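Transcriptional regulator (Rhodococcus sp., PDB 2O0Y) probably binds DNA and regulates transcription, as members of the IclR family of bacterial transcription factors generally do. Local coordinates at residues R39-L44 against T54-V59; V100-Q105 against R245-E250; Y117-L122 against Y146-G151. All coordinates share one frame; numbering follows the deposited sequence.

Contact 1: R39-L44 against T54-V59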
loop_
_atom_site.group_PDB
_atom_site.type_symbol
_atom_site.label_atom_id
_atom_site.label_comp_id
_atom_site.label_asym_id
_atom_site.label_seq_id
_atom_site.Cartn_x
_atom_site.Cartn_y
_atom_site.Cartn_z
ATOM N N ARG B 39 -1.193 -19.149 -3.956
ATOM C CA ARG B 39 -0.759 -20.453 -4.524
ATOM C C ARG B 39 -0.859 -21.466 -3.428
ATOM O O ARG B 39 -0.511 -21.139 -2.271
ATOM C CB ARG B 39 0.726 -20.360 -4.903
ATOM C CG ARG B 39 0.995 -19.404 -6.090
ATOM C CD ARG B 39 0.372 -19.952 -7.390
ATOM N NE ARG B 39 0.929 -19.268 -8.556
ATOM C CZ ARG B 39 0.825 -19.656 -9.800
ATOM N NH1 ARG B 39 0.081 -20.721 -10.131
ATOM N NH2 ARG B 39 1.427 -18.918 -10.745
ATOM N N SER B 40 -1.286 -22.683 -3.768
ATOM C CA SER B 40 -1.316 -23.808 -2.841
ATOM C C SER B 40 0.060 -24.425 -2.836
ATOM O O SER B 40 0.881 -24.198 -3.735
ATOM C CB SER B 40 -2.272 -24.855 -3.347
ATOM O OG SER B 40 -1.765 -25.356 -4.585
ATOM N N LEU B 41 0.315 -25.277 -1.871
ATOM C CA LEU B 41 1.606 -25.937 -1.819
ATOM C C LEU B 41 1.866 -26.740 -3.128
ATOM O O LEU B 41 2.978 -26.731 -3.664
ATOM C CB LEU B 41 1.634 -26.877 -0.563
ATOM C CG LEU B 41 2.814 -27.844 -0.401
ATOM C CD1 LEU B 41 4.117 -27.026 -0.214
ATOM C CD2 LEU B 41 2.545 -28.785 0.790
ATOM N N LYS B 42 0.845 -27.417 -3.638
ATOM C CA LYS B 42 0.971 -28.187 -4.893
ATOM C C LYS B 42 1.384 -27.297 -6.038
ATOM O O LYS B 42 2.222 -27.694 -6.875
ATOM C CB LYS B 42 -0.356 -28.903 -5.225
ATOM C CG LYS B 42 -0.261 -30.007 -6.350
ATOM C CD LYS B 42 -1.544 -30.820 -6.369
ATOM C CE LYS B 42 -1.520 -31.924 -7.388
ATOM N NZ LYS B 42 -1.423 -31.323 -8.748
ATOM N N GLU B 43 0.812 -26.101 -6.119
ATOM C CA GLU B 43 1.246 -25.176 -7.140
ATOM C C GLU B 43 2.737 -24.773 -6.970
ATOM O O GLU B 43 3.451 -24.602 -7.957
ATOM C CB GLU B 43 0.381 -23.909 -7.135
ATOM C CG GLU B 43 -1.031 -24.143 -7.680
ATOM C CD GLU B 43 -1.836 -22.870 -7.697
ATOM O OE1 GLU B 43 -2.230 -22.433 -6.614
ATOM O OE2 GLU B 43 -2.079 -22.304 -8.800
ATOM N N LEU B 44 3.180 -24.551 -5.729
ATOM C CA LEU B 44 4.585 -24.135 -5.499
ATOM C C LEU B 44 5.536 -25.244 -5.862
ATOM O O LEU B 44 6.590 -24.997 -6.496
ATOM C CB LEU B 44 4.791 -23.687 -4.059
ATOM C CG LEU B 44 3.904 -22.451 -3.721
ATOM C CD1 LEU B 44 4.061 -22.176 -2.229
ATOM C CD2 LEU B 44 4.247 -21.172 -4.548
ATOM N N THR B 54 11.434 -30.051 0.388
ATOM C CA THR B 54 12.205 -28.809 0.233
ATOM C C THR B 54 11.278 -27.621 0.218
ATOM O O THR B 54 11.504 -26.675 0.957
ATOM C CB THR B 54 13.017 -28.840 -1.057
ATOM O OG1 THR B 54 13.880 -29.956 -0.981
ATOM C CG2 THR B 54 13.813 -27.544 -1.290
ATOM N N VAL B 55 10.214 -27.670 -0.590
ATOM C CA VAL B 55 9.229 -26.571 -0.581
ATOM C C VAL B 55 8.570 -26.374 0.783
ATOM O O VAL B 55 8.405 -25.230 1.237
ATOM C CB VAL B 55 8.121 -26.727 -1.643
ATOM C CG1 VAL B 55 7.176 -25.484 -1.587
ATOM C CG2 VAL B 55 8.748 -26.781 -3.077
ATOM N N VAL B 56 8.167 -27.470 1.434
ATOM C CA VAL B 56 7.530 -27.378 2.751
ATOM C C VAL B 56 8.468 -26.661 3.725
ATOM O O VAL B 56 8.038 -25.781 4.465
ATOM C CB VAL B 56 7.100 -28.767 3.262
ATOM C CG1 VAL B 56 6.591 -28.733 4.751
ATOM C CG2 VAL B 56 6.072 -29.373 2.349
ATOM N N ARG B 57 9.745 -27.034 3.751
ATOM C CA ARG B 57 10.697 -26.380 4.654
ATOM C C ARG B 57 10.856 -24.875 4.361
ATOM O O ARG B 57 10.905 -24.040 5.270
ATOM C CB ARG B 57 12.042 -27.086 4.576
ATOM C CG ARG B 57 13.220 -26.318 5.156
ATOM C CD ARG B 57 14.447 -27.232 5.443
ATOM N NE ARG B 57 14.851 -28.112 4.325
ATOM C CZ ARG B 57 15.138 -27.755 3.062
ATOM N NH1 ARG B 57 15.023 -26.489 2.636
ATOM N NH2 ARG B 57 15.500 -28.703 2.192
ATOM N N LEU B 58 10.956 -24.525 3.088
ATOM C CA LEU B 58 11.141 -23.090 2.739
ATOM C C LEU B 58 9.895 -22.310 3.028
ATOM O O LEU B 58 9.983 -21.182 3.559
ATOM C CB LEU B 58 11.567 -22.907 1.270
ATOM C CG LEU B 58 12.958 -23.445 0.907
ATOM C CD1 LEU B 58 13.180 -23.555 -0.646
ATOM C CD2 LEU B 58 14.063 -22.571 1.551
ATOM N N VAL B 59 8.725 -22.890 2.722
ATOM C CA VAL B 59 7.467 -22.185 2.973
ATOM C C VAL B 59 7.311 -21.944 4.496
ATOM O O VAL B 59 6.965 -20.849 4.902
ATOM C CB VAL B 59 6.270 -22.944 2.365
ATOM C CG1 VAL B 59 4.957 -22.425 2.926
ATOM C CG2 VAL B 59 6.285 -22.768 0.832
#
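Leu41 and Val55 meet methyl to methyl, Leu41 CD1 lying 3.7 Å from Val55 CG1, their side chains running past one another in opposite directions. The other branch of the leucine, CD2, comes 3.9 Å from Val56 CG2, so the forked end of Leu41 bridges two consecutive valines of the helix. It can do so because its CG stands anti to the backbone N (chi1 171°), which carries the methyls forward although CB itself does not aim at the helix opposite. One turn on, Leu44 does point across. Its CB packs on the same Val55 CG1 at 3.9 Å, while its CD1 reaches Val59 CG2, 3.8 Å away, the two side chains crossing at about a right angle. Val55 CG1 is thus touched by both leucines, and valines at 55 and 59, one turn apart, give a branched surface that the leucines can cover. No hydrogen bond joins the segments. Val56 lies at the exposed margin, whereas Leu44, Val55 and Val59 are buried.

Behind this layer, a capping box fixes the start of helix 41-48. Ser40 OG accepts from Glu43 N at 3.1 Å, and Ser40 N returns a bond to Glu43 OE1 at 3.0 Å, the hydroxyl taking an amide of the first turn and the carboxylate that of the N-cap residue. Arg39 NH1 adds a salt bridge to Glu43 OE2 at 3.0 Å, meeting that oxygen from above the carboxylate plane. Leu28 of helix 18-29 and Phe32 also press on Leu44. Helices 41-48 and 52-64, packed through aliphatic side chains and covered by helix 18-29, are the helix-turn-helix pair, with a small antiparallel sheet beside them, as in the winged helix-turn-helix domains of IclR-family regulators.

Contact 2: V100-Q105 against R245-E250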
loop_
_atom_site.group_PDB
_atom_site.type_symbol
_atom_site.label_atom_id
_atom_site.label_comp_id
_atom_site.label_asym_id
_atom_site.label_seq_id
_atom_site.Cartn_x
_atom_site.Cartn_y
_atom_site.Cartn_z
ATOM N N VAL B 100 9.819 9.975 -18.786
ATOM C CA VAL B 100 10.038 11.389 -18.396
ATOM C C VAL B 100 10.560 12.238 -19.570
ATOM O O VAL B 100 10.033 13.331 -19.819
ATOM C CB VAL B 100 10.908 11.516 -17.153
ATOM C CG1 VAL B 100 10.980 12.955 -16.723
ATOM C CG2 VAL B 100 10.262 10.683 -16.005
ATOM N N ASP B 101 11.523 11.728 -20.328
ATOM C CA ASP B 101 11.957 12.422 -21.571
ATOM C C ASP B 101 10.771 12.734 -22.494
ATOM O O ASP B 101 10.647 13.853 -23.003
ATOM C CB ASP B 101 12.975 11.603 -22.373
ATOM C CG ASP B 101 14.278 11.422 -21.647
ATOM O OD1 ASP B 101 14.539 12.168 -20.685
ATOM O OD2 ASP B 101 15.039 10.495 -22.038
ATOM N N ILE B 102 9.892 11.763 -22.718
ATOM C CA ILE B 102 8.741 12.015 -23.618
ATOM C C ILE B 102 7.845 13.106 -23.042
ATOM O O ILE B 102 7.374 13.954 -23.765
ATOM C CB ILE B 102 7.916 10.708 -23.881
ATOM C CG1 ILE B 102 8.699 9.741 -24.780
ATOM C CG2 ILE B 102 6.559 11.024 -24.494
ATOM C CD1 ILE B 102 8.184 8.261 -24.660
HETATM N N MSE B 103 7.609 13.098 -21.740
HETATM C CA MSE B 103 6.737 14.094 -21.100
HETATM C C MSE B 103 7.390 15.466 -21.181
HETATM O O MSE B 103 6.730 16.494 -21.376
HETATM C CB MSE B 103 6.531 13.702 -19.633
HETATM C CG MSE B 103 5.785 12.409 -19.422
HETATM SE SE MSE B 103 5.692 11.948 -17.483
HETATM C CE MSE B 103 4.801 13.540 -16.718
ATOM N N ARG B 104 8.697 15.491 -20.987
ATOM C CA ARG B 104 9.442 16.746 -21.062
ATOM C C ARG B 104 9.347 17.328 -22.464
ATOM O O ARG B 104 9.032 18.522 -22.648
ATOM C CB ARG B 104 10.917 16.526 -20.631
ATOM C CG ARG B 104 11.620 17.820 -20.334
ATOM C CD ARG B 104 13.127 17.619 -20.160
ATOM N NE ARG B 104 13.354 16.744 -18.983
ATOM C CZ ARG B 104 13.827 15.500 -19.031
ATOM N NH1 ARG B 104 13.971 14.843 -17.888
ATOM N NH2 ARG B 104 14.174 14.918 -20.195
ATOM N N GLN B 105 9.537 16.484 -23.480
ATOM C CA GLN B 105 9.429 16.985 -24.849
ATOM C C GLN B 105 8.002 17.470 -25.186
ATOM O O GLN B 105 7.802 18.495 -25.849
ATOM C CB GLN B 105 9.946 15.934 -25.844
ATOM C CG GLN B 105 10.028 16.440 -27.283
ATOM C CD GLN B 105 11.038 17.563 -27.439
ATOM O OE1 GLN B 105 12.140 17.490 -26.898
ATOM N NE2 GLN B 105 10.658 18.619 -28.179
ATOM N N ARG B 245 -1.317 12.663 -28.245
ATOM C CA ARG B 245 -1.667 11.317 -28.737
ATOM C C ARG B 245 -0.425 10.507 -28.970
ATOM O O ARG B 245 -0.375 9.368 -28.562
ATOM C CB ARG B 245 -2.433 11.379 -30.075
ATOM C CG ARG B 245 -2.949 10.016 -30.489
ATOM C CD ARG B 245 -3.565 10.027 -31.930
ATOM N NE ARG B 245 -4.777 10.843 -32.016
ATOM C CZ ARG B 245 -5.965 10.496 -31.520
ATOM N NH1 ARG B 245 -6.116 9.340 -30.885
ATOM N NH2 ARG B 245 -7.020 11.287 -31.680
ATOM N N ALA B 246 0.564 11.084 -29.654
ATOM C CA ALA B 246 1.824 10.374 -29.946
ATOM C C ALA B 246 2.558 10.008 -28.669
ATOM O O ALA B 246 3.073 8.908 -28.548
ATOM C CB ALA B 246 2.717 11.213 -30.837
ATOM N N ALA B 247 2.631 10.949 -27.734
ATOM C CA ALA B 247 3.352 10.731 -26.460
ATOM C C ALA B 247 2.708 9.616 -25.683
ATOM O O ALA B 247 3.395 8.741 -25.131
ATOM C CB ALA B 247 3.311 12.031 -25.636
ATOM N N ALA B 248 1.381 9.647 -25.592
ATOM C CA ALA B 248 0.663 8.583 -24.862
ATOM C C ALA B 248 0.961 7.198 -25.482
ATOM O O ALA B 248 1.219 6.202 -24.795
ATOM C CB ALA B 248 -0.853 8.879 -24.861
ATOM N N GLU B 249 0.937 7.145 -26.802
ATOM C CA GLU B 249 1.163 5.900 -27.518
ATOM C C GLU B 249 2.567 5.399 -27.174
ATOM O O GLU B 249 2.741 4.225 -26.867
ATOM C CB GLU B 249 1.031 6.134 -29.024
ATOM C CG GLU B 249 -0.426 6.391 -29.465
ATOM C CD GLU B 249 -0.624 6.649 -30.977
ATOM O OE1 GLU B 249 0.389 6.760 -31.728
ATOM O OE2 GLU B 249 -1.812 6.756 -31.408
ATOM N N GLU B 250 3.559 6.290 -27.259
ATOM C CA GLU B 250 4.971 5.964 -26.978
ATOM C C GLU B 250 5.187 5.507 -25.538
ATOM O O GLU B 250 5.906 4.572 -25.298
ATOM C CB GLU B 250 5.850 7.171 -27.267
ATOM C CG GLU B 250 5.957 7.484 -28.788
ATOM C CD GLU B 250 6.434 8.886 -29.083
ATOM O OE1 GLU B 250 7.115 9.487 -28.248
ATOM O OE2 GLU B 250 6.128 9.406 -30.179
#
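Ile102 of helix 97-110 packs against Ala247 and Glu250 of helix 237-254, two helices that lie side by side on the sheet of the IclR C-terminal domain, a member of the GAF-like clan. From CB, which is directed at the other helix, the isoleucine divides: chi1 of -71° sends CG1 toward Glu250 and leaves CG2 to Ala247. CG2 lies 3.6 Å from Ala247 CB and 3.8 Å from Ala247 CA. The small alanine leaves its backbone within reach, and the CA atoms of Ile102 and Ala247 are 6.2 Å apart, a close approach for two helices. On the second branch, CG1 passes 3.8 Å from Glu250 OE1. At the tip, CD1 rests on Glu250 CB at 3.7 Å. A branched aliphatic residue suits this place because one arm can pack on the alanine while the other crosses the glutamate at a slant, whose carboxylate is at the exposed margin.

Further along helix 237-254, Ile251 and Ile254 also touch Ile102. Met103, a selenomethionine, has its CB directed away from 245-250, and its side chain packs on Ala128 and Cys130 of the sheet and on Ile251. On the outer side of helix 97-110, Asp101 and Arg104 form a salt bridge, Arg104 NH2 standing 2.8 Å from Asp101 OD1, on the anti side of that oxygen but 27° out of the carboxylate plane.

Contact 3: Y117-L122 against Y146-G151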
loop_
_atom_site.group_PDB
_atom_site.type_symbol
_atom_site.label_atom_id
_atom_site.label_comp_id
_atom_site.label_asym_id
_atom_site.label_seq_id
_atom_site.Cartn_x
_atom_site.Cartn_y
_atom_site.Cartn_z
ATOM N N TYR B 117 -1.302 11.366 -14.190
ATOM C CA TYR B 117 -2.185 11.126 -13.045
ATOM C C TYR B 117 -2.528 9.678 -12.919
ATOM O O TYR B 117 -2.640 9.010 -13.937
ATOM C CB TYR B 117 -3.514 11.773 -13.343
ATOM C CG TYR B 117 -3.681 13.228 -13.123
ATOM C CD1 TYR B 117 -4.046 13.698 -11.862
ATOM C CD2 TYR B 117 -3.564 14.153 -14.189
ATOM C CE1 TYR B 117 -4.262 15.062 -11.650
ATOM C CE2 TYR B 117 -3.808 15.507 -13.984
ATOM C CZ TYR B 117 -4.175 15.940 -12.712
ATOM O OH TYR B 117 -4.439 17.258 -12.437
ATOM N N ILE B 118 -2.728 9.196 -11.678
ATOM C CA ILE B 118 -3.396 7.929 -11.454
ATOM C C ILE B 118 -4.614 8.128 -10.550
ATOM O O ILE B 118 -4.801 9.211 -9.978
ATOM C CB ILE B 118 -2.390 6.930 -10.776
ATOM C CG1 ILE B 118 -1.847 7.546 -9.480
ATOM C CG2 ILE B 118 -1.249 6.593 -11.744
ATOM C CD1 ILE B 118 -1.141 6.556 -8.502
ATOM N N ARG B 119 -5.410 7.066 -10.356
ATOM C CA ARG B 119 -6.512 7.098 -9.447
ATOM C C ARG B 119 -6.039 6.413 -8.178
ATOM O O ARG B 119 -5.317 5.385 -8.226
ATOM C CB ARG B 119 -7.710 6.326 -10.009
ATOM C CG ARG B 119 -8.932 6.293 -9.118
ATOM C CD ARG B 119 -10.080 5.484 -9.756
ATOM N NE ARG B 119 -9.850 4.032 -9.825
ATOM C CZ ARG B 119 -9.932 3.189 -8.793
ATOM N NH1 ARG B 119 -10.165 3.615 -7.551
ATOM N NH2 ARG B 119 -9.752 1.892 -9.001
ATOM N N GLN B 120 -6.428 7.010 -7.056
ATOM C CA GLN B 120 -6.220 6.441 -5.764
ATOM C C GLN B 120 -7.533 6.623 -5.043
ATOM O O GLN B 120 -7.917 7.729 -4.716
ATOM C CB GLN B 120 -5.065 7.142 -5.070
ATOM C CG GLN B 120 -3.693 6.704 -5.623
ATOM C CD GLN B 120 -2.545 6.874 -4.628
ATOM O OE1 GLN B 120 -2.464 7.883 -3.893
ATOM N NE2 GLN B 120 -1.639 5.876 -4.600
ATOM N N GLY B 121 -8.245 5.526 -4.835
ATOM C CA GLY B 121 -9.610 5.583 -4.267
ATOM C C GLY B 121 -10.488 6.369 -5.222
ATOM O O GLY B 121 -10.482 6.095 -6.422
ATOM N N LEU B 122 -11.227 7.348 -4.698
ATOM C CA LEU B 122 -12.083 8.204 -5.526
ATOM C C LEU B 122 -11.408 9.539 -5.878
ATOM O O LEU B 122 -12.085 10.551 -6.057
ATOM C CB LEU B 122 -13.422 8.490 -4.837
ATOM C CG LEU B 122 -14.324 7.326 -4.382
ATOM C CD1 LEU B 122 -15.512 7.840 -3.557
ATOM C CD2 LEU B 122 -14.821 6.491 -5.562
ATOM N N TYR B 146 -6.969 15.012 -5.628
ATOM C CA TYR B 146 -7.998 15.916 -6.125
ATOM C C TYR B 146 -9.175 15.076 -6.618
ATOM O O TYR B 146 -9.044 13.866 -6.840
ATOM C CB TYR B 146 -7.487 16.818 -7.263
ATOM C CG TYR B 146 -6.601 17.967 -6.822
ATOM C CD1 TYR B 146 -7.131 19.240 -6.582
ATOM C CD2 TYR B 146 -5.252 17.772 -6.607
ATOM C CE1 TYR B 146 -6.315 20.286 -6.159
ATOM C CE2 TYR B 146 -4.447 18.788 -6.170
ATOM C CZ TYR B 146 -4.973 20.043 -5.960
ATOM O OH TYR B 146 -4.139 21.043 -5.536
ATOM N N PRO B 147 -10.350 15.714 -6.771
ATOM C CA PRO B 147 -11.556 14.949 -7.090
ATOM C C PRO B 147 -11.496 14.333 -8.480
ATOM O O PRO B 147 -10.658 14.737 -9.301
ATOM C CB PRO B 147 -12.676 16.006 -7.008
ATOM C CG PRO B 147 -11.985 17.310 -7.218
ATOM C CD PRO B 147 -10.630 17.151 -6.583
ATOM N N LEU B 148 -12.356 13.345 -8.729
ATOM C CA LEU B 148 -12.414 12.728 -10.074
ATOM C C LEU B 148 -13.587 13.299 -10.884
ATOM O O LEU B 148 -13.743 12.953 -12.043
ATOM C CB LEU B 148 -12.615 11.203 -9.976
ATOM C CG LEU B 148 -11.470 10.268 -9.582
ATOM C CD1 LEU B 148 -12.023 8.857 -9.428
ATOM C CD2 LEU B 148 -10.369 10.336 -10.640
ATOM N N TRP B 149 -14.384 14.163 -10.259
ATOM C CA TRP B 149 -15.655 14.653 -10.866
ATOM C C TRP B 149 -15.481 15.898 -11.726
ATOM O O TRP B 149 -16.366 16.217 -12.505
ATOM C CB TRP B 149 -16.783 14.836 -9.829
ATOM C CG TRP B 149 -16.393 15.640 -8.628
ATOM C CD1 TRP B 149 -16.003 15.159 -7.389
ATOM C CD2 TRP B 149 -16.369 17.067 -8.524
ATOM N NE1 TRP B 149 -15.726 16.210 -6.538
ATOM C CE2 TRP B 149 -15.943 17.389 -7.208
ATOM C CE3 TRP B 149 -16.653 18.110 -9.421
ATOM C CZ2 TRP B 149 -15.777 18.718 -6.775
ATOM C CZ3 TRP B 149 -16.492 19.422 -8.992
ATOM C CH2 TRP B 149 -16.047 19.716 -7.682
ATOM N N ALA B 150 -14.326 16.566 -11.617
ATOM C CA ALA B 150 -14.014 17.740 -12.431
ATOM C C ALA B 150 -12.709 17.547 -13.226
ATOM O O ALA B 150 -11.715 17.109 -12.661
ATOM C CB ALA B 150 -13.878 18.997 -11.530
ATOM N N GLY B 151 -12.731 17.876 -14.511
ATOM C CA GLY B 151 -11.522 17.930 -15.357
ATOM C C GLY B 151 -11.336 16.685 -16.229
ATOM O O GLY B 151 -12.027 15.666 -16.056
HETATM O O HOH W 1 -13.837 12.092 -6.774
#
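Leu148 is wedged against the turn that joins two antiparallel strands, 113-120 and 123-130, a beta-hairpin of the IclR C-terminal domain. The tight part is the leucine itself: its CG lies 3.6 Å from Leu122 O, and its CD1 is 3.7 Å from Leu122 C, so an aliphatic side chain covers a peptide carbonyl. On its flank Arg119 contributes methylenes, CD being 3.9 Å from Leu148 CD1. Bending at chi3 (70°) turns the guanidinium back over its own turn, where Arg119 NH1 donates to Gly121 O at 2.7 Å, with that oxygen nearly in the guanidinium plane. Gly121 suits the turn because its phi is positive. Val168 and Leu157 also pack on Leu148.

The looser side lies toward Leu122, whose CB stays 4.8 Å from Leu148 CD1, the nearest approach of that side chain to 146-151. It touches Asp167 and Val168 of helix 165-171 and Glu97 of the second subunit instead. No direct hydrogen bond crosses between the segments. A water lies between them, its 2.4 Å distance from Leu122 O too short to be trusted as a hydrogen-bond length; the same water accepts from Leu148 N at 2.8 Å.

In the fold
The three contacts fall into two separate parts of the chain. Contact 1 comes first in sequence and lies in the helix-turn-helix range, its centre about 43 Å from that of contact 2 and 41 Å from that of contact 3. Contacts 2 and 3, with centres about 21 Å apart, share the C-terminal IclR range: the helices of contact 2 pack on the six-stranded antiparallel sheet to which strands 113-120 and 146-147 of contact 3 belong. Helix 97-110 leads straight into strand 113-120, and both segments of contact 3 fall between those of contact 2. Contacts 1 and 3 each touch the second subunit. The separation is consistent with a DNA-binding part held apart from a larger regulatory domain, as in the IclR family.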